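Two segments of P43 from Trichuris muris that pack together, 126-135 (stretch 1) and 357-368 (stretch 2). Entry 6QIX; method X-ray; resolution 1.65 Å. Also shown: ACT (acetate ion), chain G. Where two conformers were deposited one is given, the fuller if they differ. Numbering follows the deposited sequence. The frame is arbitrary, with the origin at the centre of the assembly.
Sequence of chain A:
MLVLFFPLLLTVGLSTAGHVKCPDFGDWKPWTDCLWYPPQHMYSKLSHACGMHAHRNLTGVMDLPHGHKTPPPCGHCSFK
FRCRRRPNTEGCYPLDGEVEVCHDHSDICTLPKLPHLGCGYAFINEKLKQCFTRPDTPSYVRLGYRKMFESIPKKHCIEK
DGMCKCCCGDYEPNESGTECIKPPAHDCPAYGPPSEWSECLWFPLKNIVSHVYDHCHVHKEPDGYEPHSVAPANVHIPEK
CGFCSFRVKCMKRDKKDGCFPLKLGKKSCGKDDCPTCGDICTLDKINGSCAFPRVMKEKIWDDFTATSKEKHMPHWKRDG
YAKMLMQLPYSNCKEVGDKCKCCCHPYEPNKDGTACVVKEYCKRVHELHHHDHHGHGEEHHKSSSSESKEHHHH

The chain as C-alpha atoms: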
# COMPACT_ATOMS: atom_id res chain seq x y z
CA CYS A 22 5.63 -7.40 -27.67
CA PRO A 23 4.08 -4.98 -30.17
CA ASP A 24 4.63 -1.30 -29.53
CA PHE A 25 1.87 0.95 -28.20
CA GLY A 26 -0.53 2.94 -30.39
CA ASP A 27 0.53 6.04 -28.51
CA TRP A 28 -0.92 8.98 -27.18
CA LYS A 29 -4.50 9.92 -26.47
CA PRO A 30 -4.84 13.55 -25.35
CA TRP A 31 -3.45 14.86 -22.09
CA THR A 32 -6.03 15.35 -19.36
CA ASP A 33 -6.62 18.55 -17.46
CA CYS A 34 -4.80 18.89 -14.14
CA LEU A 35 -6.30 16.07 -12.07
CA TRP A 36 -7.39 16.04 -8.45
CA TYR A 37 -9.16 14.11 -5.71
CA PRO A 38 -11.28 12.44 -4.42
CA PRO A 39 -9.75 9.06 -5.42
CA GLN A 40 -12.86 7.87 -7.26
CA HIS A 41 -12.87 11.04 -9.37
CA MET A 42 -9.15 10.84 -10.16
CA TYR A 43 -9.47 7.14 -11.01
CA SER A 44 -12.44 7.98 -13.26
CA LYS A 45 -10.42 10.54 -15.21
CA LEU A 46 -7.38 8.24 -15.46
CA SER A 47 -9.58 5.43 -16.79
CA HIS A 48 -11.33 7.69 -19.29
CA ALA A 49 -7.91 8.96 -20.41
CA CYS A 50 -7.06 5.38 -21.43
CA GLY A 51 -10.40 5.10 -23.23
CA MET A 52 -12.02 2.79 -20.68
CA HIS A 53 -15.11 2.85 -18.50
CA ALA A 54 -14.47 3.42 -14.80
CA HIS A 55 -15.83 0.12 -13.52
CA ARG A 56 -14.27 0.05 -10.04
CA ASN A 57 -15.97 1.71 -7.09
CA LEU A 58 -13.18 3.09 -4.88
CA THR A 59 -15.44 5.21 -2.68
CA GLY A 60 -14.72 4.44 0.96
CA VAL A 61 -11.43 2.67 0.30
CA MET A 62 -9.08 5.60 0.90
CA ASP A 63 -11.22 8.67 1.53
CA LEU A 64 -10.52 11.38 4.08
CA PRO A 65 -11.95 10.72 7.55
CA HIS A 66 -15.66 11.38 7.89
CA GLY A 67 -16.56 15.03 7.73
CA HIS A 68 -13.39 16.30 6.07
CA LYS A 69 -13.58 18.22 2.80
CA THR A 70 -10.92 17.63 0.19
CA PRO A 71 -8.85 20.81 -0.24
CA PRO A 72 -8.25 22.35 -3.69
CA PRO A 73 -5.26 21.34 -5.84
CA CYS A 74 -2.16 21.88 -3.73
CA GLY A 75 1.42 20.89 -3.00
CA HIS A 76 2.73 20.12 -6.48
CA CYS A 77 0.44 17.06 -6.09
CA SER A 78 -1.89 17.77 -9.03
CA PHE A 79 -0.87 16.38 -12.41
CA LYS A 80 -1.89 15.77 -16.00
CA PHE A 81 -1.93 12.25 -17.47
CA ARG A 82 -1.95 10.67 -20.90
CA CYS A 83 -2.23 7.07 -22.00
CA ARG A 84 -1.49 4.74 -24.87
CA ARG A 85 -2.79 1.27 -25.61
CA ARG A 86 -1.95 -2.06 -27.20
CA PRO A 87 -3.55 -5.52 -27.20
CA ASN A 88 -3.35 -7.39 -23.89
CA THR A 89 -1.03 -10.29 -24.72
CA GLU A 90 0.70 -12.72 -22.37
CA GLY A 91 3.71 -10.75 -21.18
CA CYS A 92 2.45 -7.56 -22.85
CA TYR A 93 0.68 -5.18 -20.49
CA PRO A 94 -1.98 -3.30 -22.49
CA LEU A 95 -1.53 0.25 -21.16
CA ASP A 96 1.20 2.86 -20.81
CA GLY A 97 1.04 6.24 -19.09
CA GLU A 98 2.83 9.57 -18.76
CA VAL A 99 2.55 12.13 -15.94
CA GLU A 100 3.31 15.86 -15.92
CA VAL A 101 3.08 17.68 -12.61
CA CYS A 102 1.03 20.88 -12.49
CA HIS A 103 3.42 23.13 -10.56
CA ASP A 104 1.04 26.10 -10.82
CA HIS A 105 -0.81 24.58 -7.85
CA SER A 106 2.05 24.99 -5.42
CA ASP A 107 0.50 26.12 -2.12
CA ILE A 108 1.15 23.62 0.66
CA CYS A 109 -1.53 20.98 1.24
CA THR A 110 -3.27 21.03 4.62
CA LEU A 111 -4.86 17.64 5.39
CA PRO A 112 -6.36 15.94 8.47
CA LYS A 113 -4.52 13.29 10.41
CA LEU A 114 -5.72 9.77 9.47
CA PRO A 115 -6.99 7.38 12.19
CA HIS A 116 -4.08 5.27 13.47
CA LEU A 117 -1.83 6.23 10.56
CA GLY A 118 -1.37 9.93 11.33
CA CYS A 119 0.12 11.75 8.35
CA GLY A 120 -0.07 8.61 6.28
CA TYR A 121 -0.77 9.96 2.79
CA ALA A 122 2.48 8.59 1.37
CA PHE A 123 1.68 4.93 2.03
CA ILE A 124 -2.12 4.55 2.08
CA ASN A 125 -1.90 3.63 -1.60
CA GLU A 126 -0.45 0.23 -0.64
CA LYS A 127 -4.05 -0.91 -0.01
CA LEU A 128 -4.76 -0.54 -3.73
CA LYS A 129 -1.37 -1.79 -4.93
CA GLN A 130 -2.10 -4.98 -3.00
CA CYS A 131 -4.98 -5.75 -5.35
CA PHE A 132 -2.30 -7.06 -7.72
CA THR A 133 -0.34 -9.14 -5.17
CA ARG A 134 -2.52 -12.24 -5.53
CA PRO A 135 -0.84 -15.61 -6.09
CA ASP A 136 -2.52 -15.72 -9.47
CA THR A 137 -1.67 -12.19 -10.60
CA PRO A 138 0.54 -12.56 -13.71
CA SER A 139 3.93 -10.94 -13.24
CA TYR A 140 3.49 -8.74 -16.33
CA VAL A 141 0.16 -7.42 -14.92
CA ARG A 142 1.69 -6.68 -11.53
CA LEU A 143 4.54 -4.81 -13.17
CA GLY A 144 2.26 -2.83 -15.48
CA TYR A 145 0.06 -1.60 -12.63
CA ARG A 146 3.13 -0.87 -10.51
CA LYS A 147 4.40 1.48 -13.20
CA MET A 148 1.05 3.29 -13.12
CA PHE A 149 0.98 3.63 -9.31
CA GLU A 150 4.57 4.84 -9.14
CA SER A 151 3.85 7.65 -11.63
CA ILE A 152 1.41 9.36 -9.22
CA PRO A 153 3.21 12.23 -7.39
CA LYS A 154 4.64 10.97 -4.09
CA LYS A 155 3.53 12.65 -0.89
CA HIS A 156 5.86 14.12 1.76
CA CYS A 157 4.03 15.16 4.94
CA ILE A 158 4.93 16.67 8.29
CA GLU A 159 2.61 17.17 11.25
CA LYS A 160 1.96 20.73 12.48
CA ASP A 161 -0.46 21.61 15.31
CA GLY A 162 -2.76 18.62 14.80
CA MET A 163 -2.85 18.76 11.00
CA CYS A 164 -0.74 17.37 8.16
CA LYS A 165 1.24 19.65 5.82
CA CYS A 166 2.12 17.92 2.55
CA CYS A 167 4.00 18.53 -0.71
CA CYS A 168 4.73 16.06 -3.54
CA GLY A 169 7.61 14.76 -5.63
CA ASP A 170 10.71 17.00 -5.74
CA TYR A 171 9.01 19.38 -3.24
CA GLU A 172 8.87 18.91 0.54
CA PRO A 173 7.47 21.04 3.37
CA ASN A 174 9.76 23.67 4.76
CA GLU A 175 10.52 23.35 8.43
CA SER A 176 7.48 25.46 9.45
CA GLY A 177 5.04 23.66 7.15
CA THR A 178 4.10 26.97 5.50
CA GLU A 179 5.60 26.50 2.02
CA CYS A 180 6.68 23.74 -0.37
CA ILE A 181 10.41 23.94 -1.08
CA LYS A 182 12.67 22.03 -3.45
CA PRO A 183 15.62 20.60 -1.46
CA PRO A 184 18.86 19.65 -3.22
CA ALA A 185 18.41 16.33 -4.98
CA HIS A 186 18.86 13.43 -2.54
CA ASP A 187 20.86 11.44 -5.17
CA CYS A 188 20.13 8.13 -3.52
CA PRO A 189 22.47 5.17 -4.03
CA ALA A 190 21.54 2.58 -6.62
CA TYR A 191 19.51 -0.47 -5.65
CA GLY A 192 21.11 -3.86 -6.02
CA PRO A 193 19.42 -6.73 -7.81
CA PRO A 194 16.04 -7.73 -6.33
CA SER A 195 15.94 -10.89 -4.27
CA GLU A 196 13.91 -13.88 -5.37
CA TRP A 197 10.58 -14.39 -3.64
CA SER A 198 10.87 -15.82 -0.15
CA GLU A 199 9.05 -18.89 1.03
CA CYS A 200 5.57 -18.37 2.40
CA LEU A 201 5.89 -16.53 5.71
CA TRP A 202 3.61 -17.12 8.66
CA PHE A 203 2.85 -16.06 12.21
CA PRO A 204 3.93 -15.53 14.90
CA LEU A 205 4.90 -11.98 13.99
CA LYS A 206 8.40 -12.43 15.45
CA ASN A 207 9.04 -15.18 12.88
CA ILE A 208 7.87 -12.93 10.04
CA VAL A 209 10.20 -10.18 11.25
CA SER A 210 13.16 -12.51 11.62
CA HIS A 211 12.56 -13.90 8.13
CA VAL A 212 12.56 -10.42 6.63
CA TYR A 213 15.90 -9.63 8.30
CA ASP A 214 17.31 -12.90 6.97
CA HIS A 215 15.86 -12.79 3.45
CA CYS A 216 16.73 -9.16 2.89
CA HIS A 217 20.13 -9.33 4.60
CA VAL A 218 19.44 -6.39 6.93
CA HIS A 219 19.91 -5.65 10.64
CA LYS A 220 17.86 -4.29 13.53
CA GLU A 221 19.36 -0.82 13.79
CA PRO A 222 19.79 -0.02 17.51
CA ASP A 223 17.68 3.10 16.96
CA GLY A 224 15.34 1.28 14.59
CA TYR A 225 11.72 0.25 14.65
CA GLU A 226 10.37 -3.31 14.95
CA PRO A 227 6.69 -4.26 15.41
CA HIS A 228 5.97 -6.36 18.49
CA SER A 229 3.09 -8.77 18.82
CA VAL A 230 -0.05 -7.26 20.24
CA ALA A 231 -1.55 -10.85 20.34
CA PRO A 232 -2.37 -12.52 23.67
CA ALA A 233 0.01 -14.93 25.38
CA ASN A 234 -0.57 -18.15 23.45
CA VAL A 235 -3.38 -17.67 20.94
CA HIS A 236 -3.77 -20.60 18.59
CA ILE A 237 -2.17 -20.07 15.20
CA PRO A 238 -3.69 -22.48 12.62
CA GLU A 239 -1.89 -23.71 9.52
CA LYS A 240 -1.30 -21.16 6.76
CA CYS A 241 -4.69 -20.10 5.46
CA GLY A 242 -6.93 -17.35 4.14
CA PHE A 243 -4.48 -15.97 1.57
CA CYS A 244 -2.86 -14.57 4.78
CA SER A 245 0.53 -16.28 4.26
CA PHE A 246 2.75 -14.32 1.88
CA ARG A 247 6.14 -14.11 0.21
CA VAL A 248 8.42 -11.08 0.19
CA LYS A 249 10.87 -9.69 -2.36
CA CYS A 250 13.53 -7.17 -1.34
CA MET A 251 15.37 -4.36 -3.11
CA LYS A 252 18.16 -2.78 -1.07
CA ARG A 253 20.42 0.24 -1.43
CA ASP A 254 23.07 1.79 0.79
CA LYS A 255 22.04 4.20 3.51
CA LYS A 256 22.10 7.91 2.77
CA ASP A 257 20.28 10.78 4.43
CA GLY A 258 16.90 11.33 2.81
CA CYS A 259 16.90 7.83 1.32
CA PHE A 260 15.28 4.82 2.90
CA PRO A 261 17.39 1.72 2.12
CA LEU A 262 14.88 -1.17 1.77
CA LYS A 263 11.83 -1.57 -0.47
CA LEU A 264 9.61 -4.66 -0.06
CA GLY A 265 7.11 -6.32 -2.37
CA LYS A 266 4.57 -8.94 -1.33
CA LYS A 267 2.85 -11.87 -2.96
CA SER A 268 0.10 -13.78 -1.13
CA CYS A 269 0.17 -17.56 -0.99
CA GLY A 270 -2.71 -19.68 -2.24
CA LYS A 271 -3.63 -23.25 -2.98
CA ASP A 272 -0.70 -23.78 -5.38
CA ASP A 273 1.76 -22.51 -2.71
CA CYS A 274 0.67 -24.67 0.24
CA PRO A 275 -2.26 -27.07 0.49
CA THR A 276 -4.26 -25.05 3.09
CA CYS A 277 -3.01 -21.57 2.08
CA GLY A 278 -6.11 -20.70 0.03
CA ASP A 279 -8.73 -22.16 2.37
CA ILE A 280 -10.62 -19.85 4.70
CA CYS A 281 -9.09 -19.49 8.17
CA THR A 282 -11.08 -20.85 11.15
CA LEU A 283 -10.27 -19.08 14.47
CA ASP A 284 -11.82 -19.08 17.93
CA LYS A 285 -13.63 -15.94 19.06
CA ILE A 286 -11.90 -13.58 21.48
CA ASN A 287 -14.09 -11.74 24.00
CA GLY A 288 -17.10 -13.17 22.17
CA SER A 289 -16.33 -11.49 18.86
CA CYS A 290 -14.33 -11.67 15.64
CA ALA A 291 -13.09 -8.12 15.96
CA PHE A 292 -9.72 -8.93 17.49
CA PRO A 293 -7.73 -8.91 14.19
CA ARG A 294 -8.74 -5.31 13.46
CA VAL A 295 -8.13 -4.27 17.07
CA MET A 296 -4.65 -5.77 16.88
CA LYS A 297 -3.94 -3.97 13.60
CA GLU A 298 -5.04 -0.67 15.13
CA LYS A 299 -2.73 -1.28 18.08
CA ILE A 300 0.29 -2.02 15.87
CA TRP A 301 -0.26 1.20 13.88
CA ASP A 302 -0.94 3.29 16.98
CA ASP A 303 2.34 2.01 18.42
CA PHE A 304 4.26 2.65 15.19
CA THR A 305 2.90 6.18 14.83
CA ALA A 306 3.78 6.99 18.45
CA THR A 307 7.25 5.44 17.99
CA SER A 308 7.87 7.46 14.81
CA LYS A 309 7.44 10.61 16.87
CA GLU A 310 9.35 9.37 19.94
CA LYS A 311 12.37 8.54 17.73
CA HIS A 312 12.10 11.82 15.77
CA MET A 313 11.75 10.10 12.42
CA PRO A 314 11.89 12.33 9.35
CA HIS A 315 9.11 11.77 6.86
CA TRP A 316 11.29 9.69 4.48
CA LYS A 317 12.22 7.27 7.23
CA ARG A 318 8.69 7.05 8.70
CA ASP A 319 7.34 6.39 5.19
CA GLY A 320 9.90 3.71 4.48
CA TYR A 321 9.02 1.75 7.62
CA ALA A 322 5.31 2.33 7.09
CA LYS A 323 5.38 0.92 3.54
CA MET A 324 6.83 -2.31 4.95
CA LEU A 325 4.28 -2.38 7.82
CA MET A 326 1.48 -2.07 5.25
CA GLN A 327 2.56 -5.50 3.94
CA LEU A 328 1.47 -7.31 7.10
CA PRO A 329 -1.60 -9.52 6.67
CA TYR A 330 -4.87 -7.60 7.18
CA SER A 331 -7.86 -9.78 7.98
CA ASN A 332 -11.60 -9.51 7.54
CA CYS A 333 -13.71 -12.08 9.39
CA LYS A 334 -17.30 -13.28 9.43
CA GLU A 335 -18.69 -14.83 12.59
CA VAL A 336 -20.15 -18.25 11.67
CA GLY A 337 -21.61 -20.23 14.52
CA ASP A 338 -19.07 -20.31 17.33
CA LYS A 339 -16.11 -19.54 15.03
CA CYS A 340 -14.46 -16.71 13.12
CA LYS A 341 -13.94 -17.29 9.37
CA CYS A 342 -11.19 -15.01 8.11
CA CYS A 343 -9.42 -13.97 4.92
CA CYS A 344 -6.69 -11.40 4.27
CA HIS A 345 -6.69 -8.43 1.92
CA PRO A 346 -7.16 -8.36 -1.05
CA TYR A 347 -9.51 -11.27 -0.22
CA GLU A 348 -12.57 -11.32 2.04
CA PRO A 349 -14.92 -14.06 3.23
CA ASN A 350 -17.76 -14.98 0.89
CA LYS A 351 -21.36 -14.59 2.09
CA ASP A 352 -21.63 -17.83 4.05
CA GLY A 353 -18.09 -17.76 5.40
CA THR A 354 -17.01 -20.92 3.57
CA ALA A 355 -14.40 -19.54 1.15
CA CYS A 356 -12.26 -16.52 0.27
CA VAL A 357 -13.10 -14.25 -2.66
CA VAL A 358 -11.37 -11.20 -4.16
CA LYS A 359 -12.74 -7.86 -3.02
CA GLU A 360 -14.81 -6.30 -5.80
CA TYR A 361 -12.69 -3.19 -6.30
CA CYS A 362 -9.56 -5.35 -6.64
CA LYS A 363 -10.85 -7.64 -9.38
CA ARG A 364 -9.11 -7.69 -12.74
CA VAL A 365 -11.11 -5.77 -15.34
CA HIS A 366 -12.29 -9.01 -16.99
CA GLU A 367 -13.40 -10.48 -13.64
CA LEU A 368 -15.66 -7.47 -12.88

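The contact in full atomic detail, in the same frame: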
# COMPACT_ATOMS: atom_id res chain seq x y z
N GLU A 126 -0.80 1.65 -0.66
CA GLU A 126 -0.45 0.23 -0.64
C GLU A 126 -1.71 -0.65 -0.62
O GLU A 126 -1.67 -1.80 -1.09
CB GLU A 126 0.44 -0.09 0.56
CG GLU A 126 1.85 0.48 0.50
CD GLU A 126 2.77 -0.14 -0.58
OE1 GLU A 126 2.56 -1.31 -0.99
OE2 GLU A 126 3.74 0.58 -0.98
N LYS A 127 -2.80 -0.14 -0.05
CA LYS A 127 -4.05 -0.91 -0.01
C LYS A 127 -4.52 -1.27 -1.41
O LYS A 127 -5.02 -2.39 -1.65
CB LYS A 127 -5.11 -0.07 0.70
CG LYS A 127 -6.49 -0.68 0.81
CD LYS A 127 -7.28 -0.02 1.96
CE LYS A 127 -8.73 -0.52 2.08
NZ LYS A 127 -9.10 -0.85 3.50
N LEU A 128 -4.36 -0.32 -2.35
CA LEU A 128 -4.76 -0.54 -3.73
C LEU A 128 -3.71 -1.31 -4.52
O LEU A 128 -4.05 -2.16 -5.33
CB LEU A 128 -5.06 0.79 -4.42
CG LEU A 128 -6.28 1.53 -3.90
CD1 LEU A 128 -6.53 2.79 -4.69
CD2 LEU A 128 -7.50 0.65 -3.96
N LYS A 129 -2.43 -1.02 -4.29
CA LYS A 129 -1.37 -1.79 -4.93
C LYS A 129 -1.52 -3.27 -4.60
O LYS A 129 -1.26 -4.14 -5.44
CB LYS A 129 0.01 -1.27 -4.47
CG LYS A 129 0.30 0.15 -4.90
CD LYS A 129 1.50 0.69 -4.14
CE LYS A 129 2.78 0.32 -4.81
NZ LYS A 129 3.96 1.02 -4.15
N GLN A 130 -2.01 -3.58 -3.41
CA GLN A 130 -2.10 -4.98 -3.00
C GLN A 130 -3.20 -5.72 -3.75
O GLN A 130 -3.25 -6.96 -3.66
CB GLN A 130 -2.27 -5.03 -1.48
CG GLN A 130 -0.94 -4.77 -0.77
CD GLN A 130 -1.06 -4.58 0.71
OE1 GLN A 130 -2.12 -4.77 1.28
NE2 GLN A 130 0.00 -4.15 1.35
N CYS A 131 -4.03 -5.03 -4.52
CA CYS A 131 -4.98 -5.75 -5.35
C CYS A 131 -4.26 -6.66 -6.32
O CYS A 131 -4.81 -7.68 -6.77
CB CYS A 131 -5.86 -4.78 -6.16
SG CYS A 131 -7.00 -3.78 -5.14
N PHE A 132 -3.02 -6.30 -6.70
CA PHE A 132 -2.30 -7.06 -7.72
C PHE A 132 -1.15 -7.85 -7.12
O PHE A 132 -0.15 -8.10 -7.79
CB PHE A 132 -1.86 -6.10 -8.82
CG PHE A 132 -3.02 -5.26 -9.35
CD1 PHE A 132 -4.02 -5.87 -10.11
CD2 PHE A 132 -3.16 -3.92 -9.01
CE1 PHE A 132 -5.10 -5.15 -10.55
CE2 PHE A 132 -4.23 -3.20 -9.47
CZ PHE A 132 -5.21 -3.82 -10.25
N THR A 133 -1.30 -8.28 -5.87
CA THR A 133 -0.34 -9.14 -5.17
C THR A 133 -0.91 -10.53 -4.94
O THR A 133 -0.41 -11.27 -4.08
CB THR A 133 0.09 -8.52 -3.83
OG1 THR A 133 -1.06 -8.31 -3.00
CG2 THR A 133 0.81 -7.20 -4.00
N ARG A 134 -1.96 -10.91 -5.68
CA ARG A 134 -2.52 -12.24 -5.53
C ARG A 134 -1.57 -13.31 -6.07
O ARG A 134 -0.73 -13.04 -6.95
CB ARG A 134 -3.85 -12.35 -6.26
CG ARG A 134 -4.88 -11.39 -5.78
CD ARG A 134 -5.87 -11.03 -6.93
NE ARG A 134 -6.45 -12.21 -7.58
CZ ARG A 134 -7.39 -12.15 -8.53
NH1 ARG A 134 -7.87 -10.96 -8.90
NH2 ARG A 134 -7.85 -13.24 -9.12
N PRO A 135 -1.71 -14.55 -5.58
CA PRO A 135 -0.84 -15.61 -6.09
C PRO A 135 -1.01 -15.80 -7.57
O PRO A 135 -0.07 -16.26 -8.25
CB PRO A 135 -1.26 -16.85 -5.29
CG PRO A 135 -2.60 -16.58 -4.82
CD PRO A 135 -2.64 -15.08 -4.57
N VAL A 357 -12.84 -14.82 -1.34
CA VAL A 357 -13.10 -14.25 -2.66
C VAL A 357 -12.42 -12.89 -2.74
O VAL A 357 -12.18 -12.23 -1.72
CB VAL A 357 -14.61 -14.09 -2.94
CG1 VAL A 357 -15.27 -15.41 -2.93
CG2 VAL A 357 -15.28 -13.17 -1.92
N VAL A 358 -12.08 -12.47 -3.97
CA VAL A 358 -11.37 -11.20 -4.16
C VAL A 358 -12.35 -10.07 -3.93
O VAL A 358 -13.52 -10.14 -4.36
CB VAL A 358 -10.75 -11.11 -5.56
CG1 VAL A 358 -10.06 -9.76 -5.75
CG2 VAL A 358 -9.75 -12.23 -5.75
N LYS A 359 -11.92 -9.05 -3.19
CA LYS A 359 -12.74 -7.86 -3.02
C LYS A 359 -13.08 -7.22 -4.37
O LYS A 359 -12.26 -7.20 -5.30
CB LYS A 359 -12.01 -6.87 -2.14
CG LYS A 359 -11.93 -7.27 -0.66
CD LYS A 359 -11.24 -6.14 0.15
CE LYS A 359 -10.87 -6.63 1.57
NZ LYS A 359 -10.03 -5.58 2.32
N GLU A 360 -14.31 -6.68 -4.48
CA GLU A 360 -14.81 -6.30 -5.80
C GLU A 360 -13.92 -5.24 -6.45
O GLU A 360 -13.66 -5.30 -7.66
CB GLU A 360 -16.24 -5.80 -5.72
CG GLU A 360 -16.84 -5.57 -7.09
CD GLU A 360 -17.16 -6.86 -7.84
OE1 GLU A 360 -17.19 -7.97 -7.23
OE2 GLU A 360 -17.43 -6.76 -9.07
N TYR A 361 -13.45 -4.26 -5.68
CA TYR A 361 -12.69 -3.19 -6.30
C TYR A 361 -11.29 -3.64 -6.69
O TYR A 361 -10.62 -2.90 -7.40
CB TYR A 361 -12.61 -1.94 -5.39
CG TYR A 361 -11.90 -2.13 -4.07
CD1 TYR A 361 -10.51 -2.02 -3.97
CD2 TYR A 361 -12.62 -2.39 -2.92
CE1 TYR A 361 -9.89 -2.21 -2.77
CE2 TYR A 361 -12.00 -2.55 -1.72
CZ TYR A 361 -10.64 -2.47 -1.65
OH TYR A 361 -10.03 -2.63 -0.43
N CYS A 362 -10.87 -4.83 -6.26
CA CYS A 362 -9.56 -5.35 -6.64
C CYS A 362 -9.59 -6.25 -7.86
O CYS A 362 -8.52 -6.60 -8.37
CB CYS A 362 -8.91 -6.18 -5.52
SG CYS A 362 -8.20 -5.20 -4.22
N LYS A 363 -10.76 -6.66 -8.32
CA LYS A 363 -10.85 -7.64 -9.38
C LYS A 363 -10.22 -7.12 -10.66
O LYS A 363 -10.29 -5.93 -10.97
CB LYS A 363 -12.32 -8.00 -9.63
CG LYS A 363 -12.85 -9.06 -8.66
CD LYS A 363 -14.33 -9.35 -8.84
CE LYS A 363 -14.79 -10.34 -7.79
NZ LYS A 363 -16.25 -10.56 -7.83
N ARG A 364 -9.58 -8.03 -11.40
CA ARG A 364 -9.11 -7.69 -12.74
C ARG A 364 -10.29 -7.23 -13.58
O ARG A 364 -11.44 -7.63 -13.35
CB ARG A 364 -8.40 -8.88 -13.38
CG ARG A 364 -6.96 -9.03 -12.91
CD ARG A 364 -6.28 -10.24 -13.49
NE ARG A 364 -5.85 -10.01 -14.86
CZ ARG A 364 -5.24 -10.91 -15.62
NH1 ARG A 364 -4.99 -12.12 -15.15
NH2 ARG A 364 -4.90 -10.60 -16.86
N VAL A 365 -10.02 -6.38 -14.57
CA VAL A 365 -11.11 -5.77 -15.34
C VAL A 365 -12.03 -6.85 -15.90
O VAL A 365 -13.25 -6.72 -15.84
CB VAL A 365 -10.54 -4.86 -16.45
CG1 VAL A 365 -9.75 -3.70 -15.84
CG2 VAL A 365 -9.69 -5.68 -17.41
N HIS A 366 -11.46 -7.95 -16.40
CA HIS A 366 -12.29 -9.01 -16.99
C HIS A 366 -13.07 -9.80 -15.95
O HIS A 366 -14.07 -10.44 -16.30
CB HIS A 366 -11.43 -9.97 -17.83
CG HIS A 366 -10.69 -10.99 -17.01
ND1 HIS A 366 -9.39 -10.80 -16.59
CD2 HIS A 366 -11.07 -12.20 -16.54
CE1 HIS A 366 -9.00 -11.86 -15.89
NE2 HIS A 366 -10.00 -12.72 -15.85
N GLU A 367 -12.65 -9.81 -14.69
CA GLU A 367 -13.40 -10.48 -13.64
C GLU A 367 -14.59 -9.65 -13.14
O GLU A 367 -15.49 -10.21 -12.53
CB GLU A 367 -12.49 -10.82 -12.45
CG GLU A 367 -11.38 -11.85 -12.73
CD GLU A 367 -10.34 -11.91 -11.60
OE1 GLU A 367 -10.13 -10.87 -10.89
OE2 GLU A 367 -9.73 -13.00 -11.45
N LEU A 368 -14.59 -8.34 -13.37
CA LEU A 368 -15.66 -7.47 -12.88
C LEU A 368 -17.01 -7.94 -13.41
O LEU A 368 -17.80 -7.14 -13.91
CB LEU A 368 -15.41 -6.01 -13.28
CG LEU A 368 -14.24 -5.32 -12.57
CD1 LEU A 368 -13.79 -4.03 -13.30
CD2 LEU A 368 -14.58 -4.97 -11.11
C ACT G . -5.35 -7.32 -16.94
O ACT G . -5.02 -8.20 -17.78
OXT ACT G . -6.05 -7.44 -15.90
CH3 ACT G . -4.82 -5.89 -17.18
O HOH W 1 -11.46 -2.82 2.01
O HOH W 2 -6.55 -8.32 -8.85

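The covalent link between the stretches is the disulfide Cys131–Cys362, with Cys131 SG to Cys362 SG at 2.1 Å and a chi3 of -55°. Cys131 CA and Cys362 CA, 4.8 Å apart, mark the closest backbone register. Each cysteine lies in a short 3-10 segment and takes the m rotamer; CB of Cys131 points toward the other stretch, that of Cys362 sideways. Both are buried, as suits a compact crosslink.

The ionic contact is made by Arg134 and Glu367, whose CA-to-CB bonds both point toward the opposite stretch. The salt bridge is bidentate: Arg134 NH1 donates to Glu367 OE1 at 3.0 Å (N-H...O 174°) and Arg134 NH2 to Glu367 OE2 at 3.0 Å (171°). Near-linear angles and a carboxylate at the guanidinium edge show that the two planar groups are well matched. Arg364 N also donates to Glu367 OE1 (2.9 Å, 146°), tying the carboxylate to its own stretch. One guanidinium face is covered by Val358, with Arg134 CZ to Val358 CG2 at 3.6 Å, so the arginine combines edge-on polar bonding with apolar packing. It loses 97 Å² to the other stretch, the largest share of any residue here, in a contact burying 459 Å² in total.

Apolar packing centres on Tyr361, whose ring carbons offer Leu128 a nonpolar surface while its hydroxyl reaches water 1. Leu128 CD2 lies 3.9 Å from Tyr361 CE1, and Cys131 SG is 5.1 Å from the Tyr361 ring centroid, 64° off the normal, an oblique approach. Lys127 CE, a methylene carbon 3.5 Å from Tyr361 OH, makes a van der Waals contact while its ammonium goes on to polar partners.

Two waters complete the junction. Water 2 donates to Cys131 O (2.8 Å) and Cys362 O (2.7 Å) and accepts from Arg134 NH1 (3.0 Å). Water 1 joins Tyr361 OH (2.8 Å) to Lys359 NZ (3.1 Å), with a weak bond from Lys127 NZ (3.4 Å).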